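PDB 5WLH: LbaCas13a H328A (C2c2) from Lachnospiraceae bacterium NK4A179, which binds a CRISPR RNA precursor and, as a Cas13a effector, probably uses the mature guide RNA to direct cleavage of target RNA. Local coordinates for residues K556-L559 against R560-L564; S157-N160 against F161-I165; D1353-D1356 against K1357-Q1361; T1197-D1200 against G1201-T1205; S1011-R1014 against F1015-D1019. All blocks are in the same frame, centred on the assembly; numbering follows the deposited sequence.

Contact 1: residues K556-L559 against R560-L564; sequences KETL and RDTIL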
loop_
_atom_site.group_PDB
_atom_site.type_symbol
_atom_site.label_atom_id
_atom_site.label_comp_id
_atom_site.label_asym_id
_atom_site.label_seq_id
_atom_site.Cartn_x
_atom_site.Cartn_y
_atom_site.Cartn_z
ATOM N N LYS A 556 -12.060 -9.497 -37.822
ATOM C CA LYS A 556 -12.085 -8.144 -38.355
ATOM C C LYS A 556 -13.485 -7.713 -38.770
ATOM O O LYS A 556 -13.781 -6.513 -38.766
ATOM C CB LYS A 556 -11.104 -8.053 -39.532
ATOM C CG LYS A 556 -11.125 -6.750 -40.301
ATOM C CD LYS A 556 -9.911 -6.646 -41.214
ATOM C CE LYS A 556 -10.101 -5.552 -42.245
ATOM N NZ LYS A 556 -11.253 -4.674 -41.891
ATOM N N GLU A 557 -14.369 -8.660 -39.089
ATOM C CA GLU A 557 -15.694 -8.283 -39.574
ATOM C C GLU A 557 -16.622 -7.808 -38.458
ATOM O O GLU A 557 -17.545 -7.034 -38.721
ATOM C CB GLU A 557 -16.326 -9.454 -40.331
ATOM C CG GLU A 557 -15.504 -9.932 -41.529
ATOM C CD GLU A 557 -14.926 -8.788 -42.359
ATOM O OE1 GLU A 557 -15.703 -7.908 -42.796
ATOM O OE2 GLU A 557 -13.693 -8.770 -42.575
ATOM N N THR A 558 -16.418 -8.254 -37.219
ATOM C CA THR A 558 -17.216 -7.777 -36.092
ATOM C C THR A 558 -16.430 -6.836 -35.188
ATOM O O THR A 558 -16.889 -6.520 -34.084
ATOM C CB THR A 558 -17.753 -8.949 -35.270
ATOM O OG1 THR A 558 -16.653 -9.740 -34.807
ATOM C CG2 THR A 558 -18.695 -9.805 -36.111
ATOM N N LEU A 559 -15.274 -6.362 -35.658
ATOM C CA LEU A 559 -14.356 -5.591 -34.826
ATOM C C LEU A 559 -15.022 -4.353 -34.236
ATOM O O LEU A 559 -14.918 -4.101 -33.030
ATOM C CB LEU A 559 -13.129 -5.203 -35.650
ATOM C CG LEU A 559 -12.101 -4.383 -34.878
ATOM C CD1 LEU A 559 -11.744 -5.101 -33.549
ATOM C CD2 LEU A 559 -10.856 -4.136 -35.733
ATOM N N ARG A 560 -15.696 -3.551 -35.068
ATOM C CA ARG A 560 -16.334 -2.346 -34.541
ATOM C C ARG A 560 -17.391 -2.684 -33.502
ATOM O O ARG A 560 -17.463 -2.034 -32.452
ATOM C CB ARG A 560 -16.961 -1.516 -35.654
ATOM C CG ARG A 560 -17.633 -0.259 -35.127
ATOM C CD ARG A 560 -18.437 0.442 -36.198
ATOM N NE ARG A 560 -17.566 0.889 -37.273
ATOM C CZ ARG A 560 -17.973 1.582 -38.327
ATOM N NH1 ARG A 560 -19.258 1.904 -38.458
ATOM N NH2 ARG A 560 -17.094 1.947 -39.248
ATOM N N ASP A 561 -18.236 -3.684 -33.778
ATOM C CA ASP A 561 -19.261 -4.034 -32.804
ATOM C C ASP A 561 -18.639 -4.610 -31.536
ATOM O O ASP A 561 -19.165 -4.395 -30.437
ATOM C CB ASP A 561 -20.261 -5.023 -33.415
ATOM C CG ASP A 561 -21.269 -4.345 -34.346
ATOM O OD1 ASP A 561 -21.149 -3.121 -34.588
ATOM O OD2 ASP A 561 -22.176 -5.045 -34.846
ATOM N N THR A 562 -17.525 -5.336 -31.663
ATOM C CA THR A 562 -16.829 -5.836 -30.480
ATOM C C THR A 562 -16.281 -4.685 -29.640
ATOM O O THR A 562 -16.472 -4.652 -28.416
ATOM C CB THR A 562 -15.709 -6.788 -30.892
ATOM O OG1 THR A 562 -16.253 -7.822 -31.720
ATOM C CG2 THR A 562 -15.056 -7.415 -29.661
ATOM N N ILE A 563 -15.623 -3.717 -30.284
ATOM C CA ILE A 563 -15.118 -2.549 -29.556
ATOM C C ILE A 563 -16.256 -1.840 -28.836
ATOM O O ILE A 563 -16.128 -1.436 -27.674
ATOM C CB ILE A 563 -14.398 -1.586 -30.518
ATOM C CG1 ILE A 563 -13.120 -2.211 -31.085
ATOM C CG2 ILE A 563 -14.121 -0.270 -29.832
ATOM C CD1 ILE A 563 -12.575 -1.438 -32.283
ATOM N N LEU A 564 -17.394 -1.679 -29.510
ATOM C CA LEU A 564 -18.465 -0.890 -28.929
ATOM C C LEU A 564 -19.162 -1.596 -27.766
ATOM O O LEU A 564 -19.959 -0.955 -27.073
ATOM C CB LEU A 564 -19.470 -0.499 -30.023
ATOM C CG LEU A 564 -18.944 0.496 -31.070
ATOM C CD1 LEU A 564 -19.976 0.774 -32.182
ATOM C CD2 LEU A 564 -18.561 1.787 -30.378
HETATM O O HOH W 1 -16.179 -3.925 -37.903
HETATM O O HOH W 2 -18.477 -4.733 -36.468
#
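The flat carbonyl group of T558 is met twice by T562: the backbone N lies nearly along the C=O axis, whereas OG1 stands above the carbonyl plane. Both bonds belong to the opening turn of helix 559-564, where T558 holds the N-cap position without its side chain making a capping bond. T562 N and T562 OG1 each donate to T558 O at 2.8 Å. With OG1 anti to the carbonyl carbon (chi1 -55°), the hydroxyl is swung back over the preceding turn. A valine here lacks that donor and would probably leave one of the two grips on T558 O missing and the branch freer to turn. One residue further on, I563 CD1 meets L559 CG at 4.0 Å, and both side chains pack on T517 of helix 486-517. R560 runs outward to a salt bridge with D588. Two waters serve the early N-H groups: R560 N donates to one and D561 N to the other, each at 2.9 Å, and both waters return weak bonds to E557 O.

Contact 2: residues S157-N160 against F161-I165; sequences SETN and FINRI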
loop_
_atom_site.group_PDB
_atom_site.type_symbol
_atom_site.label_atom_id
_atom_site.label_comp_id
_atom_site.label_asym_id
_atom_site.label_seq_id
_atom_site.Cartn_x
_atom_site.Cartn_y
_atom_site.Cartn_z
ATOM N N SER A 157 16.295 2.700 49.015
ATOM C CA SER A 157 17.127 1.552 49.344
ATOM C C SER A 157 16.398 0.252 49.025
ATOM O O SER A 157 15.177 0.215 48.856
ATOM C CB SER A 157 17.522 1.573 50.825
ATOM O OG SER A 157 16.393 1.298 51.643
ATOM N N GLU A 158 17.175 -0.829 48.942
ATOM C CA GLU A 158 16.576 -2.147 48.782
ATOM C C GLU A 158 15.627 -2.456 49.931
ATOM O O GLU A 158 14.547 -3.020 49.722
ATOM C CB GLU A 158 17.663 -3.212 48.698
ATOM C CG GLU A 158 17.106 -4.615 48.553
ATOM C CD GLU A 158 18.168 -5.629 48.167
ATOM O OE1 GLU A 158 17.843 -6.835 48.068
ATOM O OE2 GLU A 158 19.321 -5.214 47.971
ATOM N N THR A 159 16.023 -2.099 51.152
ATOM C CA THR A 159 15.177 -2.370 52.312
ATOM C C THR A 159 13.799 -1.741 52.139
ATOM O O THR A 159 12.773 -2.412 52.306
ATOM C CB THR A 159 15.850 -1.858 53.589
ATOM O OG1 THR A 159 17.088 -2.553 53.804
ATOM C CG2 THR A 159 14.932 -2.072 54.786
ATOM N N ASN A 160 13.754 -0.457 51.774
ATOM C CA ASN A 160 12.463 0.203 51.609
ATOM C C ASN A 160 11.702 -0.349 50.410
ATOM O O ASN A 160 10.476 -0.502 50.463
ATOM C CB ASN A 160 12.646 1.710 51.470
ATOM C CG ASN A 160 11.349 2.455 51.651
ATOM O OD1 ASN A 160 10.534 2.088 52.498
ATOM N ND2 ASN A 160 11.120 3.465 50.822
ATOM N N PHE A 161 12.404 -0.657 49.316
ATOM C CA PHE A 161 11.724 -1.267 48.180
ATOM C C PHE A 161 11.134 -2.620 48.560
ATOM O O PHE A 161 9.999 -2.942 48.187
ATOM C CB PHE A 161 12.693 -1.398 46.995
ATOM C CG PHE A 161 12.674 -0.215 46.044
ATOM C CD1 PHE A 161 12.942 1.067 46.495
ATOM C CD2 PHE A 161 12.407 -0.400 44.690
ATOM C CE1 PHE A 161 12.934 2.156 45.614
ATOM C CE2 PHE A 161 12.398 0.675 43.811
ATOM C CZ PHE A 161 12.665 1.948 44.268
ATOM N N ILE A 162 11.884 -3.425 49.319
ATOM C CA ILE A 162 11.372 -4.721 49.755
ATOM C C ILE A 162 10.137 -4.530 50.626
ATOM O O ILE A 162 9.144 -5.256 50.495
ATOM C CB ILE A 162 12.477 -5.512 50.482
ATOM C CG1 ILE A 162 13.447 -6.132 49.469
ATOM C CG2 ILE A 162 11.878 -6.585 51.419
ATOM C CD1 ILE A 162 14.659 -6.793 50.089
ATOM N N ASN A 163 10.168 -3.528 51.505
ATOM C CA ASN A 163 9.021 -3.256 52.366
ATOM C C ASN A 163 7.817 -2.793 51.558
ATOM O O ASN A 163 6.694 -3.244 51.798
ATOM C CB ASN A 163 9.387 -2.212 53.422
ATOM C CG ASN A 163 10.347 -2.744 54.459
ATOM O OD1 ASN A 163 10.459 -3.958 54.661
ATOM N ND2 ASN A 163 11.052 -1.838 55.129
ATOM N N ARG A 164 8.024 -1.892 50.597
ATOM C CA ARG A 164 6.899 -1.436 49.790
ATOM C C ARG A 164 6.357 -2.565 48.919
ATOM O O ARG A 164 5.140 -2.672 48.717
ATOM C CB ARG A 164 7.319 -0.234 48.943
ATOM C CG ARG A 164 7.686 1.002 49.755
ATOM C CD ARG A 164 6.528 1.485 50.627
ATOM N NE ARG A 164 5.481 2.129 49.838
ATOM C CZ ARG A 164 5.118 3.404 49.958
ATOM N NH1 ARG A 164 4.151 3.894 49.188
ATOM N NH2 ARG A 164 5.718 4.195 50.843
ATOM N N ILE A 165 7.242 -3.439 48.432
ATOM C CA ILE A 165 6.830 -4.516 47.533
ATOM C C ILE A 165 5.990 -5.557 48.272
ATOM O O ILE A 165 5.003 -6.069 47.729
ATOM C CB ILE A 165 8.067 -5.150 46.867
ATOM C CG1 ILE A 165 8.603 -4.239 45.761
ATOM C CG2 ILE A 165 7.749 -6.526 46.299
ATOM C CD1 ILE A 165 10.003 -4.615 45.306
#
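The segments form the first two turns of helix 158-166, with regular i to i+4 bonds running from F161 N to S157 O (2.9 Å) through R164 N to N160 O (2.8 Å). S157 is the N-cap: its OG accepts from N160 N at 3.2 Å and an N-H...O angle of 169°, and also bonds G154 O. E158, its CG anti to the backbone N (chi1 179°) and its chain extended beyond, lays CG 3.6 Å from I162 CD1 and carries OE1 on to N205. This pair faces L202 of helix 193-206. On the outer side T159 and N163 run alongside each other in the same direction, CG2 of T159 being 3.9 Å from ND2 of N163. N160 and R164 do likewise with their planar groups perpendicular, the amide bonding I155 O through ND2 and the guanidinium bonding G100 O through NE. F161 is buried against helices 103-107 and 218-230, and S157 O approaches its ring obliquely, 3.4 Å from F161 CD1.

Contact 3: residues D1353-D1356 against K1357-Q1361; sequences DARD and KRYLQ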
loop_
_atom_site.group_PDB
_atom_site.type_symbol
_atom_site.label_atom_id
_atom_site.label_comp_id
_atom_site.label_asym_id
_atom_site.label_seq_id
_atom_site.Cartn_x
_atom_site.Cartn_y
_atom_site.Cartn_z
ATOM N N ASP A 1353 -19.621 -17.313 10.241
ATOM C CA ASP A 1353 -18.595 -17.247 9.207
ATOM C C ASP A 1353 -18.990 -16.272 8.113
ATOM O O ASP A 1353 -20.036 -16.440 7.472
ATOM C CB ASP A 1353 -18.370 -18.622 8.585
ATOM C CG ASP A 1353 -17.656 -19.568 9.507
ATOM O OD1 ASP A 1353 -17.129 -19.106 10.540
ATOM O OD2 ASP A 1353 -17.619 -20.773 9.179
ATOM N N ALA A 1354 -18.122 -15.282 7.862
ATOM C CA ALA A 1354 -18.315 -14.392 6.716
ATOM C C ALA A 1354 -18.376 -15.172 5.408
ATOM O O ALA A 1354 -19.149 -14.833 4.505
ATOM C CB ALA A 1354 -17.180 -13.356 6.652
ATOM N N ARG A 1355 -17.544 -16.204 5.279
ATOM C CA ARG A 1355 -17.369 -16.944 4.039
ATOM C C ARG A 1355 -17.484 -18.432 4.323
ATOM O O ARG A 1355 -16.814 -18.948 5.222
ATOM C CB ARG A 1355 -16.001 -16.653 3.413
ATOM C CG ARG A 1355 -15.785 -15.177 3.128
ATOM C CD ARG A 1355 -16.832 -14.700 2.144
ATOM N NE ARG A 1355 -16.562 -13.352 1.653
ATOM C CZ ARG A 1355 -17.265 -12.278 2.005
ATOM N NH1 ARG A 1355 -18.275 -12.386 2.866
ATOM N NH2 ARG A 1355 -16.952 -11.093 1.500
ATOM N N ASP A 1356 -18.285 -19.125 3.525
ATOM C CA ASP A 1356 -18.524 -20.540 3.764
ATOM C C ASP A 1356 -17.418 -21.372 3.117
ATOM O O ASP A 1356 -16.536 -20.853 2.426
ATOM C CB ASP A 1356 -19.911 -20.942 3.254
ATOM C CG ASP A 1356 -20.164 -20.518 1.807
ATOM O OD1 ASP A 1356 -19.224 -20.538 0.987
ATOM O OD2 ASP A 1356 -21.323 -20.169 1.485
ATOM N N LYS A 1357 -17.469 -22.689 3.335
ATOM C CA LYS A 1357 -16.415 -23.558 2.823
ATOM C C LYS A 1357 -16.334 -23.496 1.304
ATOM O O LYS A 1357 -15.241 -23.557 0.732
ATOM C CB LYS A 1357 -16.637 -25.004 3.287
ATOM C CG LYS A 1357 -15.588 -25.982 2.741
ATOM C CD LYS A 1357 -15.716 -27.400 3.337
ATOM C CE LYS A 1357 -14.592 -28.292 2.803
ATOM N NZ LYS A 1357 -14.659 -29.702 3.305
ATOM N N ARG A 1358 -17.478 -23.380 0.631
ATOM C CA ARG A 1358 -17.468 -23.349 -0.829
ATOM C C ARG A 1358 -16.738 -22.113 -1.352
ATOM O O ARG A 1358 -15.953 -22.193 -2.309
ATOM C CB ARG A 1358 -18.902 -23.394 -1.342
ATOM C CG ARG A 1358 -19.069 -23.146 -2.823
ATOM C CD ARG A 1358 -20.528 -23.320 -3.150
ATOM N NE ARG A 1358 -20.813 -23.242 -4.573
ATOM C CZ ARG A 1358 -21.927 -23.717 -5.115
ATOM N NH1 ARG A 1358 -22.828 -24.298 -4.338
ATOM N NH2 ARG A 1358 -22.139 -23.606 -6.416
ATOM N N TYR A 1359 -16.986 -20.961 -0.733
ATOM C CA TYR A 1359 -16.263 -19.747 -1.098
ATOM C C TYR A 1359 -14.769 -19.920 -0.858
ATOM O O TYR A 1359 -13.943 -19.621 -1.731
ATOM C CB TYR A 1359 -16.812 -18.577 -0.289
ATOM C CG TYR A 1359 -16.219 -17.221 -0.622
ATOM C CD1 TYR A 1359 -14.997 -16.824 -0.096
ATOM C CD2 TYR A 1359 -16.900 -16.334 -1.438
ATOM C CE1 TYR A 1359 -14.457 -15.566 -0.401
ATOM C CE2 TYR A 1359 -16.382 -15.089 -1.738
ATOM C CZ TYR A 1359 -15.163 -14.714 -1.229
ATOM O OH TYR A 1359 -14.659 -13.468 -1.544
ATOM N N LEU A 1360 -14.407 -20.411 0.331
ATOM C CA LEU A 1360 -12.999 -20.586 0.671
ATOM C C LEU A 1360 -12.309 -21.550 -0.283
ATOM O O LEU A 1360 -11.115 -21.387 -0.576
ATOM C CB LEU A 1360 -12.869 -21.066 2.112
ATOM C CG LEU A 1360 -13.391 -20.120 3.182
ATOM C CD1 LEU A 1360 -13.293 -20.746 4.557
ATOM C CD2 LEU A 1360 -12.634 -18.775 3.146
ATOM N N GLN A 1361 -13.036 -22.555 -0.773
ATOM C CA GLN A 1361 -12.454 -23.455 -1.762
ATOM C C GLN A 1361 -12.056 -22.708 -3.025
ATOM O O GLN A 1361 -10.996 -22.971 -3.602
ATOM C CB GLN A 1361 -13.440 -24.572 -2.112
ATOM C CG GLN A 1361 -13.371 -25.772 -1.186
ATOM C CD GLN A 1361 -14.555 -26.704 -1.374
ATOM O OE1 GLN A 1361 -14.795 -27.588 -0.558
ATOM N NE2 GLN A 1361 -15.305 -26.498 -2.444
#
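The chain leaves strand 1349-1353, turns at A1354 and R1355, and enters helix 1357-1368 through D1356, whose carbonyl and carboxylate both face the first turn. L1360 N donates to D1356 O at 3.0 Å, and D1356 OD1 is approached almost head-on by Y1359 N at 2.9 Å. The carboxylate gets there because CG sits between the backbone N and the carbonyl carbon (chi1 52°). Beside this cap, R1355 and Y1359 lie alongside each other and point the same way. R1355 CD stands 3.5 Å above the centre of one ring face in a CH-pi contact. The guanidinium plane is inclined 68° to the ring, so the cation-pi contact, 5.0 Å from R1355 CZ to the centroid of the Y1359 ring, is not a flat stack. R1355 NH1 bonds A1354 O at 3.1 Å; outside the two segments, it also forms a salt bridge with a phosphate of the bound RNA. This is a classical Asp N-cap at a strand-to-helix junction, bearing an RNA-binding arginine.

Contact 4: residues T1197-D1200 against G1201-T1205; sequences TVSD and GKEST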
loop_
_atom_site.group_PDB
_atom_site.type_symbol
_atom_site.label_atom_id
_atom_site.label_comp_id
_atom_site.label_asym_id
_atom_site.label_seq_id
_atom_site.Cartn_x
_atom_site.Cartn_y
_atom_site.Cartn_z
ATOM N N THR A 1197 21.060 9.049 -34.663
ATOM C CA THR A 1197 19.717 9.516 -34.913
ATOM C C THR A 1197 19.104 9.858 -33.568
ATOM O O THR A 1197 19.701 9.625 -32.515
ATOM C CB THR A 1197 18.887 8.471 -35.659
ATOM O OG1 THR A 1197 17.645 9.058 -36.081
ATOM C CG2 THR A 1197 18.622 7.255 -34.776
ATOM N N VAL A 1198 17.918 10.451 -33.619
ATOM C CA VAL A 1198 17.125 10.702 -32.422
ATOM C C VAL A 1198 15.734 10.143 -32.677
ATOM O O VAL A 1198 15.177 10.324 -33.766
ATOM C CB VAL A 1198 17.087 12.200 -32.060
ATOM C CG1 VAL A 1198 16.574 13.048 -33.221
ATOM C CG2 VAL A 1198 16.243 12.434 -30.790
ATOM N N SER A 1199 15.197 9.412 -31.697
ATOM C CA SER A 1199 13.876 8.826 -31.839
ATOM C C SER A 1199 12.796 9.881 -31.602
ATOM O O SER A 1199 13.076 11.016 -31.209
ATOM C CB SER A 1199 13.699 7.685 -30.848
ATOM O OG SER A 1199 13.720 8.206 -29.525
ATOM N N ASP A 1200 11.546 9.493 -31.830
ATOM C CA ASP A 1200 10.455 10.393 -31.480
ATOM C C ASP A 1200 10.087 10.287 -30.005
ATOM O O ASP A 1200 9.241 11.048 -29.528
ATOM C CB ASP A 1200 9.224 10.157 -32.385
ATOM C CG ASP A 1200 8.566 8.784 -32.206
ATOM O OD1 ASP A 1200 8.968 7.988 -31.341
ATOM O OD2 ASP A 1200 7.617 8.489 -32.968
ATOM N N GLY A 1201 10.713 9.367 -29.274
ATOM C CA GLY A 1201 10.477 9.225 -27.855
ATOM C C GLY A 1201 9.295 8.369 -27.485
ATOM O O GLY A 1201 9.118 8.069 -26.296
ATOM N N LYS A 1202 8.482 7.953 -28.454
ATOM C CA LYS A 1202 7.272 7.197 -28.177
ATOM C C LYS A 1202 7.477 5.696 -28.306
ATOM O O LYS A 1202 6.543 4.928 -28.067
ATOM C CB LYS A 1202 6.146 7.664 -29.102
ATOM C CG LYS A 1202 5.888 9.160 -29.017
ATOM C CD LYS A 1202 4.836 9.613 -30.027
ATOM C CE LYS A 1202 4.469 11.079 -29.800
ATOM N NZ LYS A 1202 4.207 11.804 -31.077
ATOM N N GLU A 1203 8.675 5.256 -28.663
ATOM C CA GLU A 1203 8.927 3.831 -28.755
ATOM C C GLU A 1203 8.861 3.190 -27.363
ATOM O O GLU A 1203 8.866 3.872 -26.333
ATOM C CB GLU A 1203 10.279 3.572 -29.427
ATOM C CG GLU A 1203 11.494 4.068 -28.652
ATOM C CD GLU A 1203 11.838 5.537 -28.884
ATOM O OE1 GLU A 1203 10.984 6.338 -29.348
ATOM O OE2 GLU A 1203 12.984 5.908 -28.581
ATOM N N SER A 1204 8.756 1.863 -27.352
ATOM C CA SER A 1204 8.527 1.109 -26.122
ATOM C C SER A 1204 9.721 1.193 -25.179
ATOM O O SER A 1204 10.842 1.528 -25.571
ATOM C CB SER A 1204 8.255 -0.358 -26.437
ATOM O OG SER A 1204 9.422 -0.993 -26.950
ATOM N N THR A 1205 9.476 0.866 -23.909
ATOM C CA THR A 1205 10.600 0.770 -22.982
ATOM C C THR A 1205 11.651 -0.200 -23.510
ATOM O O THR A 1205 12.849 0.109 -23.501
ATOM C CB THR A 1205 10.104 0.353 -21.596
ATOM O OG1 THR A 1205 9.105 1.284 -21.163
ATOM C CG2 THR A 1205 11.239 0.366 -20.601
#
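S1199 and E1203 face each other across a tight bend, with S1199 OG donating to E1203 OE2 at 2.6 Å on the syn lone pair. Set between the backbone N and the carbonyl carbon (chi1 66°), the same OG also accepts from G1201 N at 3.2 Å, an ST turn with a bent N-H...O angle of 137°, and bonds L1186 N. D1200 adds an Asx turn: its OD1 takes K1202 N at 2.9 Å from above the carboxylate plane. D1200 OD1 and E1203 OE1 are only 3.3 Å apart, and E1211 brings another carboxylate near E1203 OE2, a crowding that would probably raise the proton affinity of the E1203 carboxylate. A leucine in place of E1203 would probably leave the S1199 hydroxyl without the acceptor for its proton. G1201 takes a left-handed conformation (phi 85°) in which a side chain would clash with D1200 O. The bend follows strand 1196-1198, antiparallel to strand 1187-1189; past it S1204, the N-cap of helix 1205-1216, bonds A1207 N through OG.

Contact 5: residues S1011-R1014 against F1015-D1019; sequences SLNR and FCNSD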
loop_
_atom_site.group_PDB
_atom_site.type_symbol
_atom_site.label_atom_id
_atom_site.label_comp_id
_atom_site.label_asym_id
_atom_site.label_seq_id
_atom_site.Cartn_x
_atom_site.Cartn_y
_atom_site.Cartn_z
ATOM N N SER A 1011 -32.048 -25.957 -24.586
ATOM C CA SER A 1011 -31.639 -26.644 -23.369
ATOM C C SER A 1011 -31.728 -25.727 -22.155
ATOM O O SER A 1011 -32.063 -26.184 -21.054
ATOM C CB SER A 1011 -30.222 -27.187 -23.539
ATOM O OG SER A 1011 -30.028 -28.348 -22.759
ATOM N N LEU A 1012 -31.448 -24.433 -22.336
ATOM C CA LEU A 1012 -31.585 -23.476 -21.243
ATOM C C LEU A 1012 -33.047 -23.126 -20.995
ATOM O O LEU A 1012 -33.463 -22.960 -19.844
ATOM C CB LEU A 1012 -30.768 -22.213 -21.542
ATOM C CG LEU A 1012 -30.914 -21.022 -20.586
ATOM C CD1 LEU A 1012 -30.578 -21.418 -19.151
ATOM C CD2 LEU A 1012 -30.055 -19.841 -21.040
ATOM N N ASN A 1013 -33.839 -23.009 -22.065
ATOM C CA ASN A 1013 -35.262 -22.734 -21.898
ATOM C C ASN A 1013 -35.967 -23.901 -21.214
ATOM O O ASN A 1013 -36.834 -23.693 -20.358
ATOM C CB ASN A 1013 -35.897 -22.430 -23.256
ATOM C CG ASN A 1013 -37.372 -22.088 -23.150
ATOM O OD1 ASN A 1013 -37.753 -21.085 -22.542
ATOM N ND2 ASN A 1013 -38.212 -22.924 -23.746
ATOM N N ARG A 1014 -35.602 -25.133 -21.576
ATOM C CA ARG A 1014 -36.140 -26.306 -20.891
ATOM C C ARG A 1014 -35.800 -26.277 -19.408
ATOM O O ARG A 1014 -36.640 -26.597 -18.557
ATOM C CB ARG A 1014 -35.590 -27.582 -21.532
ATOM C CG ARG A 1014 -36.640 -28.508 -22.120
ATOM C CD ARG A 1014 -35.996 -29.734 -22.759
ATOM N NE ARG A 1014 -35.178 -29.401 -23.924
ATOM C CZ ARG A 1014 -33.861 -29.586 -23.996
ATOM N NH1 ARG A 1014 -33.201 -30.102 -22.966
ATOM N NH2 ARG A 1014 -33.202 -29.255 -25.098
ATOM N N PHE A 1015 -34.567 -25.885 -19.083
ATOM C CA PHE A 1015 -34.108 -25.893 -17.700
ATOM C C PHE A 1015 -34.856 -24.868 -16.856
ATOM O O PHE A 1015 -35.209 -25.146 -15.704
ATOM C CB PHE A 1015 -32.603 -25.634 -17.676
ATOM C CG PHE A 1015 -31.987 -25.709 -16.315
ATOM C CD1 PHE A 1015 -31.661 -26.933 -15.757
ATOM C CD2 PHE A 1015 -31.699 -24.552 -15.606
ATOM C CE1 PHE A 1015 -31.075 -27.004 -14.512
ATOM C CE2 PHE A 1015 -31.113 -24.618 -14.362
ATOM C CZ PHE A 1015 -30.800 -25.845 -13.811
ATOM N N CYS A 1016 -35.115 -23.680 -17.409
ATOM C CA CYS A 1016 -35.820 -22.658 -16.643
ATOM C C CYS A 1016 -37.304 -22.969 -16.515
ATOM O O CYS A 1016 -37.950 -22.516 -15.565
ATOM C CB CYS A 1016 -35.630 -21.284 -17.286
ATOM S SG CYS A 1016 -33.902 -20.778 -17.441
ATOM N N ASN A 1017 -37.864 -23.708 -17.464
ATOM C CA ASN A 1017 -39.264 -24.102 -17.405
ATOM C C ASN A 1017 -39.475 -25.408 -16.649
ATOM O O ASN A 1017 -40.623 -25.828 -16.473
ATOM C CB ASN A 1017 -39.841 -24.215 -18.817
ATOM C CG ASN A 1017 -40.167 -22.863 -19.412
ATOM O OD1 ASN A 1017 -41.115 -22.199 -18.987
ATOM N ND2 ASN A 1017 -39.374 -22.440 -20.391
ATOM N N SER A 1018 -38.402 -26.045 -16.198
ATOM C CA SER A 1018 -38.503 -27.247 -15.390
ATOM C C SER A 1018 -38.794 -26.896 -13.934
ATOM O O SER A 1018 -38.482 -25.800 -13.459
ATOM C CB SER A 1018 -37.210 -28.051 -15.484
ATOM O OG SER A 1018 -36.236 -27.503 -14.615
ATOM N N ASP A 1019 -39.405 -27.840 -13.224
ATOM C CA ASP A 1019 -39.688 -27.632 -11.813
ATOM C C ASP A 1019 -38.401 -27.726 -11.004
ATOM O O ASP A 1019 -37.569 -28.608 -11.233
ATOM C CB ASP A 1019 -40.701 -28.659 -11.307
ATOM C CG ASP A 1019 -42.135 -28.194 -11.472
ATOM O OD1 ASP A 1019 -42.388 -27.333 -12.339
ATOM O OD2 ASP A 1019 -43.010 -28.684 -10.728
#
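N1017 grips N1013 O with two donors: its backbone N at 3.1 Å and its side-chain ND2 at 2.8 Å reach the carbonyl oxygen from opposite faces of the carbonyl plane. The side chain can fold back this way because CG lies anti to the carbonyl carbon (chi1 -78°), beside the backbone N. The amide of N1013 crosses that of N1017 at a slant, their planes 73° apart. On the buried side of the same helix L1012 CD1 touches C1016 SG at 3.8 Å, and C1016 N bonds L1012 O (3.0 Å). F1015 N bonds S1011 O at 3.2 Å, but from well above the carbonyl plane. N1017 N also has a weak bond to R1014 O, and S1018 turns its OG back to donate to F1015 O at 2.8 Å. In the second shell, S1018 OG is also bonded by R1062 NH2, and R1014 is drawn off to a salt bridge with D1004. These contacts lie toward the C-terminal part of helix 1008-1017. F1015 packs on F1001 and V1026 of loops and on I1065 of helix 1062-1075, L1012 and C1016 pack on Y1030 of strand 1030-1031, and the backbones of C1016 and S1018 bond A1027 and V1026 as the chain passes into strand 1019-1021.

How the contacts relate
From the N terminus the order is contact 2, contact 1, contact 5, contact 4 and contact 3. Each joins adjoining segments, so none closes a long loop, and none nests in or crosses another. Contact 2 opens helix 158-166, packed against helices 103-107, 193-206 and 218-230, and its centre lies about 88 Å from that of contact 1, on the opposite side of the chain's centre. Contact 1 starts helix 559-564, and contact 5 lies toward the C-terminal part of helix 1008-1017. Contact 4 links a two-stranded hairpin to helix 1205-1216, and contact 3 links the four-stranded sheet to helix 1357-1368 at the RNA. Contacts 3 and 5 approach most closely, about 12 Å between nearest atoms.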